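Side-chain contacts in chromosomal replication initiator protein DnaA (Aquifex aeolicus, PDB 1L8Q), which binds the replication origin and, with ATP, probably assembles into a filament that initiates chromosomal replication: residues E217-E220 with R221-K225; S275-E278 with I279-F283. All coordinates share one frame; numbering follows the deposited sequence.

Interaction 1 (E217-E220 with R221-K225); sequences EGLE and RKERK
Glu223 lies one helical turn after Leu219 and lays its side chain against it. From the base of the side chain, CB of Glu223 rests 3.4 Å from Leu219 O, the carbonyl oxygen that also accepts from Glu223 N at 2.8 Å. CG comes next, touching that same oxygen and reaching Leu219 CD1 at 3.8 Å. Beyond it the carboxylate carbon CD packs 4.0 Å from Leu219 CG, and OE2 stands 3.8 Å from Leu219 CD1. Leu219 turns its branch to this meeting by setting CG opposite its own backbone N (chi1 -176°). All of this lies in the first turns of helix 216-241, which opens the region assigned as domain IV, thought to bind dsDNA, against helix 201-214 of the assigned AAA+ region, where Leu219 touches Lys207, Leu210 and Ile211. Both carboxylate oxygens of Glu223 have partners, on two helices: OE2 a salt bridge with Lys207 of helix 201-214, OE1 a hydrogen bond with Tyr193 of helix 188-197. A glutamine here would probably leave the Lys207 ammonium without this negative partner. On another side of the helix, the Arg224 guanidinium has Glu220 O over one face, while Arg224 N donates to that oxygen at 2.9 Å.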
ATOM      1  N   GLU A 217       1.649  22.230 -16.338  1.00 17.76           N
ATOM      2  CA  GLU A 217       0.489  22.530 -17.182  1.00 18.43           C
ATOM      3  C   GLU A 217       0.310  21.535 -18.335  1.00 18.57           C
ATOM      4  O   GLU A 217      -0.770  21.445 -18.924  1.00 17.94           O
ATOM      5  CB  GLU A 217       0.511  23.980 -17.667  1.00 17.66           C
ATOM      6  CG  GLU A 217       0.568  24.964 -16.512  1.00 18.98           C
ATOM      7  CD  GLU A 217       0.472  26.415 -16.945  1.00 21.30           C
ATOM      8  OE1 GLU A 217       0.822  26.729 -18.092  1.00 22.45           O
ATOM      9  OE2 GLU A 217       0.054  27.252 -16.131  1.00 22.21           O
ATOM     10  N   GLY A 218       1.366  20.775 -18.616  1.00 19.26           N
ATOM     11  CA  GLY A 218       1.318  19.728 -19.610  1.00 20.42           C
ATOM     12  C   GLY A 218       0.550  18.560 -19.045  1.00 21.50           C
ATOM     13  O   GLY A 218      -0.256  17.945 -19.739  1.00 21.46           O
ATOM     14  N   LEU A 219       0.770  18.281 -17.762  1.00 22.95           N
ATOM     15  CA  LEU A 219       0.066  17.202 -17.076  1.00 24.14           C
ATOM     16  C   LEU A 219      -1.405  17.537 -16.966  1.00 24.94           C
ATOM     17  O   LEU A 219      -2.269  16.689 -17.208  1.00 25.79           O
ATOM     18  CB  LEU A 219       0.667  16.941 -15.685  1.00 23.83           C
ATOM     19  CG  LEU A 219       0.012  15.751 -14.960  1.00 24.70           C
ATOM     20  CD1 LEU A 219      -0.049  14.502 -15.870  1.00 20.99           C
ATOM     21  CD2 LEU A 219       0.730  15.462 -13.634  1.00 25.07           C
ATOM     22  N   GLU A 220      -1.705  18.777 -16.632  1.00 26.11           N
ATOM     23  CA  GLU A 220      -3.104  19.175 -16.533  1.00 27.44           C
ATOM     24  C   GLU A 220      -3.810  18.990 -17.872  1.00 28.02           C
ATOM     25  O   GLU A 220      -4.931  18.461 -17.929  1.00 28.32           O
ATOM     26  CB  GLU A 220      -3.238  20.607 -16.010  1.00 27.67           C
ATOM     27  CG  GLU A 220      -2.948  20.717 -14.514  1.00 29.04           C
ATOM     28  CD  GLU A 220      -3.070  22.124 -13.984  1.00 31.38           C
ATOM     29  OE1 GLU A 220      -3.825  22.320 -13.013  1.00 33.18           O
ATOM     30  OE2 GLU A 220      -2.403  23.036 -14.521  1.00 31.40           O
ATOM     31  N   ARG A 221      -3.135  19.365 -18.952  1.00 28.44           N
ATOM     32  CA  ARG A 221      -3.698  19.195 -20.274  1.00 29.37           C
ATOM     33  C   ARG A 221      -3.902  17.723 -20.604  1.00 30.71           C
ATOM     34  O   ARG A 221      -4.981  17.317 -21.044  1.00 31.03           O
ATOM     35  CB  ARG A 221      -2.795  19.834 -21.314  1.00 29.24           C
ATOM     36  CG  ARG A 221      -3.463  20.089 -22.654  1.00 28.05           C
ATOM     37  CD  ARG A 221      -2.506  20.535 -23.733  1.00 27.39           C
ATOM     38  NE  ARG A 221      -3.186  21.035 -24.925  1.00 27.43           N
ATOM     39  CZ  ARG A 221      -3.669  20.264 -25.894  1.00 26.11           C
ATOM     40  NH1 ARG A 221      -3.555  18.951 -25.811  1.00 25.60           N
ATOM     41  NH2 ARG A 221      -4.270  20.806 -26.947  1.00 25.09           N
ATOM     42  N   LYS A 222      -2.871  16.920 -20.381  1.00 31.98           N
ATOM     43  CA  LYS A 222      -2.961  15.508 -20.666  1.00 33.30           C
ATOM     44  C   LYS A 222      -4.099  14.904 -19.865  1.00 34.37           C
ATOM     45  O   LYS A 222      -4.907  14.138 -20.403  1.00 34.37           O
ATOM     46  CB  LYS A 222      -1.631  14.798 -20.377  1.00 33.45           C
ATOM     47  CG  LYS A 222      -1.605  13.300 -20.743  1.00 33.86           C
ATOM     48  CD  LYS A 222      -2.214  13.043 -22.116  1.00 34.91           C
ATOM     49  CE  LYS A 222      -1.831  11.650 -22.655  1.00 36.02           C
ATOM     50  NZ  LYS A 222      -2.377  10.511 -21.824  1.00 37.98           N
ATOM     51  N   GLU A 223      -4.195  15.266 -18.588  1.00 35.53           N
ATOM     52  CA  GLU A 223      -5.228  14.652 -17.749  1.00 36.74           C
ATOM     53  C   GLU A 223      -6.629  15.101 -18.144  1.00 37.88           C
ATOM     54  O   GLU A 223      -7.588  14.351 -18.039  1.00 37.70           O
ATOM     55  CB  GLU A 223      -4.929  14.840 -16.258  1.00 35.99           C
ATOM     56  CG  GLU A 223      -3.832  13.910 -15.795  1.00 35.13           C
ATOM     57  CD  GLU A 223      -3.557  13.987 -14.324  1.00 37.23           C
ATOM     58  OE1 GLU A 223      -3.955  14.988 -13.680  1.00 38.44           O
ATOM     59  OE2 GLU A 223      -2.922  13.045 -13.806  1.00 38.91           O
ATOM     60  N   ARG A 224      -6.730  16.318 -18.651  1.00 39.83           N
ATOM     61  CA  ARG A 224      -8.011  16.831 -19.125  1.00 41.70           C
ATOM     62  C   ARG A 224      -8.461  16.030 -20.329  1.00 42.45           C
ATOM     63  O   ARG A 224      -9.634  15.648 -20.449  1.00 42.31           O
ATOM     64  CB  ARG A 224      -7.867  18.285 -19.537  1.00 41.86           C
ATOM     65  CG  ARG A 224      -9.095  19.089 -19.349  1.00 43.38           C
ATOM     66  CD  ARG A 224      -9.140  20.346 -20.184  1.00 47.84           C
ATOM     67  NE  ARG A 224      -7.817  20.891 -20.538  1.00 50.34           N
ATOM     68  CZ  ARG A 224      -7.143  21.794 -19.807  1.00 50.86           C
ATOM     69  NH1 ARG A 224      -7.644  22.227 -18.658  1.00 51.56           N
ATOM     70  NH2 ARG A 224      -5.964  22.253 -20.220  1.00 49.12           N
ATOM     71  N   LYS A 225      -7.517  15.789 -21.230  1.00 43.31           N
ATOM     72  CA  LYS A 225      -7.784  14.978 -22.394  1.00 44.51           C
ATOM     73  C   LYS A 225      -8.212  13.567 -21.999  1.00 44.23           C
ATOM     74  O   LYS A 225      -9.156  13.021 -22.560  1.00 44.87           O
ATOM     75  CB  LYS A 225      -6.562  14.925 -23.284  1.00 45.25           C
ATOM     76  CG  LYS A 225      -6.522  16.001 -24.367  1.00 48.80           C
ATOM     77  CD  LYS A 225      -6.215  15.322 -25.717  1.00 56.07           C
ATOM     78  CE  LYS A 225      -5.430  16.232 -26.668  1.00 60.12           C
ATOM     79  NZ  LYS A 225      -5.201  15.577 -27.998  1.00 62.04           N
TER

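Interaction 2 (S275-E278 with I279-F283); sequences SLIE and IARAF
A capping box starts helix 276-282, a short helix of the helix-turn-helix DNA-binding domain, and the first turn it sets up is bonded to the next by Ile279 N, which donates to Ser275 O at 2.7 Å. Ser275 is the N-cap: its backbone N donates to Glu278 OE1 at 3.0 Å, meeting that oxygen from above the carboxylate plane, while Glu278 N returns a weak bond to Ser275 OG at 3.5 Å. The reciprocal pair ties up polar groups at the helix start. Ile279 CG1 and CD1 lie against the backbone carbonyl of Ser275, and the side chain reaches Met265 and Arg269 of helix 258-272. Leu276 leans instead on Val291 and Ile292 of helix 290-300, so this short helix bridges its two neighbours. At the far end the Phe283 ring meets Ile279 CG2 at its edge, in plane, and packs on Ala264 and Met265. Along the outer face Ile277 and Arg281 run side by side, pointing the same way; Arg281 NH2 donates a hydrogen bond to Glu196 O. At chi1 -58° the CG2 methyl of Ile277 is the branch opposite the backbone N, beside the carbonyl carbon, which brings it to the guanidinium edge, 3.4 Å from Arg281 NE.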
ATOM      1  N   SER A 275      -7.450   4.579 -13.894  1.00 51.15           N
ATOM      2  CA  SER A 275      -7.418   4.016 -12.561  1.00 51.27           C
ATOM      3  C   SER A 275      -8.813   4.010 -11.970  1.00 51.32           C
ATOM      4  O   SER A 275      -9.696   4.721 -12.456  1.00 50.78           O
ATOM      5  CB  SER A 275      -6.465   4.812 -11.668  1.00 51.15           C
ATOM      6  OG  SER A 275      -6.688   6.196 -11.819  1.00 50.43           O
ATOM      7  N   LEU A 276      -9.002   3.190 -10.930  1.00 51.75           N
ATOM      8  CA  LEU A 276     -10.266   3.103 -10.212  1.00 51.93           C
ATOM      9  C   LEU A 276     -10.702   4.497  -9.815  1.00 52.20           C
ATOM     10  O   LEU A 276     -11.778   4.957 -10.193  1.00 51.81           O
ATOM     11  CB  LEU A 276     -10.107   2.242  -8.961  1.00 51.98           C
ATOM     12  CG  LEU A 276      -9.605   0.810  -9.151  1.00 52.33           C
ATOM     13  CD1 LEU A 276      -9.252   0.189  -7.807  1.00 51.89           C
ATOM     14  CD2 LEU A 276     -10.644  -0.034  -9.892  1.00 52.22           C
ATOM     15  N   ILE A 277      -9.845   5.178  -9.064  1.00 52.97           N
ATOM     16  CA  ILE A 277     -10.134   6.532  -8.636  1.00 53.79           C
ATOM     17  C   ILE A 277     -10.618   7.348  -9.822  1.00 54.18           C
ATOM     18  O   ILE A 277     -11.678   7.963  -9.759  1.00 54.02           O
ATOM     19  CB  ILE A 277      -8.896   7.182  -8.008  1.00 54.08           C
ATOM     20  CG1 ILE A 277      -8.408   6.356  -6.815  1.00 54.81           C
ATOM     21  CG2 ILE A 277      -9.214   8.606  -7.560  1.00 53.91           C
ATOM     22  CD1 ILE A 277      -8.818   6.921  -5.465  1.00 55.26           C
ATOM     23  N   GLU A 278      -9.846   7.331 -10.912  1.00 54.92           N
ATOM     24  CA  GLU A 278     -10.197   8.081 -12.124  1.00 55.55           C
ATOM     25  C   GLU A 278     -11.563   7.693 -12.662  1.00 56.41           C
ATOM     26  O   GLU A 278     -12.372   8.553 -12.992  1.00 56.18           O
ATOM     27  CB  GLU A 278      -9.133   7.902 -13.215  1.00 55.39           C
ATOM     28  CG  GLU A 278      -7.994   8.912 -13.154  1.00 54.64           C
ATOM     29  CD  GLU A 278      -6.778   8.490 -13.967  1.00 54.00           C
ATOM     30  OE1 GLU A 278      -6.851   7.459 -14.682  1.00 52.52           O
ATOM     31  OE2 GLU A 278      -5.743   9.191 -13.883  1.00 53.59           O
ATOM     32  N   ILE A 279     -11.810   6.395 -12.768  1.00 57.69           N
ATOM     33  CA  ILE A 279     -13.097   5.918 -13.230  1.00 59.11           C
ATOM     34  C   ILE A 279     -14.177   6.373 -12.257  1.00 60.31           C
ATOM     35  O   ILE A 279     -15.213   6.882 -12.668  1.00 60.48           O
ATOM     36  CB  ILE A 279     -13.095   4.390 -13.356  1.00 58.97           C
ATOM     37  CG1 ILE A 279     -12.005   3.941 -14.322  1.00 58.66           C
ATOM     38  CG2 ILE A 279     -14.448   3.895 -13.829  1.00 59.01           C
ATOM     39  CD1 ILE A 279     -11.771   2.464 -14.315  1.00 58.43           C
ATOM     40  N   ALA A 280     -13.922   6.208 -10.964  1.00 61.84           N
ATOM     41  CA  ALA A 280     -14.889   6.625  -9.956  1.00 63.62           C
ATOM     42  C   ALA A 280     -15.221   8.097 -10.133  1.00 64.98           C
ATOM     43  O   ALA A 280     -16.379   8.485 -10.112  1.00 64.80           O
ATOM     44  CB  ALA A 280     -14.364   6.352  -8.550  1.00 63.38           C
ATOM     45  N   ARG A 281     -14.193   8.913 -10.330  1.00 67.16           N
ATOM     46  CA  ARG A 281     -14.387  10.349 -10.507  1.00 69.37           C
ATOM     47  C   ARG A 281     -15.177  10.638 -11.771  1.00 70.61           C
ATOM     48  O   ARG A 281     -16.031  11.520 -11.801  1.00 70.48           O
ATOM     49  CB  ARG A 281     -13.042  11.085 -10.565  1.00 69.33           C
ATOM     50  CG  ARG A 281     -12.286  11.147  -9.244  1.00 70.46           C
ATOM     51  CD  ARG A 281     -11.002  11.957  -9.316  1.00 72.50           C
ATOM     52  NE  ARG A 281     -10.191  11.811  -8.113  1.00 74.51           N
ATOM     53  CZ  ARG A 281      -9.589  12.817  -7.500  1.00 75.86           C
ATOM     54  NH1 ARG A 281      -9.709  14.047  -7.979  1.00 76.64           N
ATOM     55  NH2 ARG A 281      -8.868  12.599  -6.404  1.00 76.52           N
ATOM     56  N   ALA A 282     -14.877   9.896 -12.822  1.00 72.73           N
ATOM     57  CA  ALA A 282     -15.553  10.091 -14.085  1.00 74.89           C
ATOM     58  C   ALA A 282     -17.041   9.911 -13.869  1.00 76.66           C
ATOM     59  O   ALA A 282     -17.844  10.785 -14.193  1.00 76.86           O
ATOM     60  CB  ALA A 282     -15.046   9.104 -15.099  1.00 74.75           C
ATOM     61  N   PHE A 283     -17.405   8.761 -13.324  1.00 78.74           N
ATOM     62  CA  PHE A 283     -18.784   8.493 -13.006  1.00 80.92           C
ATOM     63  C   PHE A 283     -19.039   9.116 -11.656  1.00 82.51           C
ATOM     64  O   PHE A 283     -18.659   8.567 -10.625  1.00 82.92           O
ATOM     65  CB  PHE A 283     -19.037   6.989 -12.980  1.00 80.82           C
ATOM     66  CG  PHE A 283     -18.705   6.306 -14.270  1.00 80.90           C
ATOM     67  CD1 PHE A 283     -19.543   6.416 -15.363  1.00 80.80           C
ATOM     68  CD2 PHE A 283     -17.543   5.575 -14.401  1.00 80.94           C
ATOM     69  CE1 PHE A 283     -19.234   5.798 -16.553  1.00 80.69           C
ATOM     70  CE2 PHE A 283     -17.232   4.957 -15.590  1.00 80.99           C
ATOM     71  CZ  PHE A 283     -18.081   5.064 -16.664  1.00 80.55           C
TER

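Both contacts are short i to i+4 runs within helices assigned to domain IV, their centres about 16 Å apart and their nearest atoms about 5 Å apart without touching. Interaction 1 is a surface contact at the start of the long helix 216-241; interaction 2 is partly buried in the helix-turn-helix domain. The long helix joins them indirectly: farther along it, Leu230 touches Ala282 and Val234 touches Phe283. Each also reaches the helix 188-197, interaction 1 through an acidic side chain on a tyrosine hydroxyl, interaction 2 through a guanidinium on a backbone carbonyl. Interaction 1 is rich in charged residues, but their salt bridges go outside it; interaction 2 combines a polar cap with hydrophobic packing between helices.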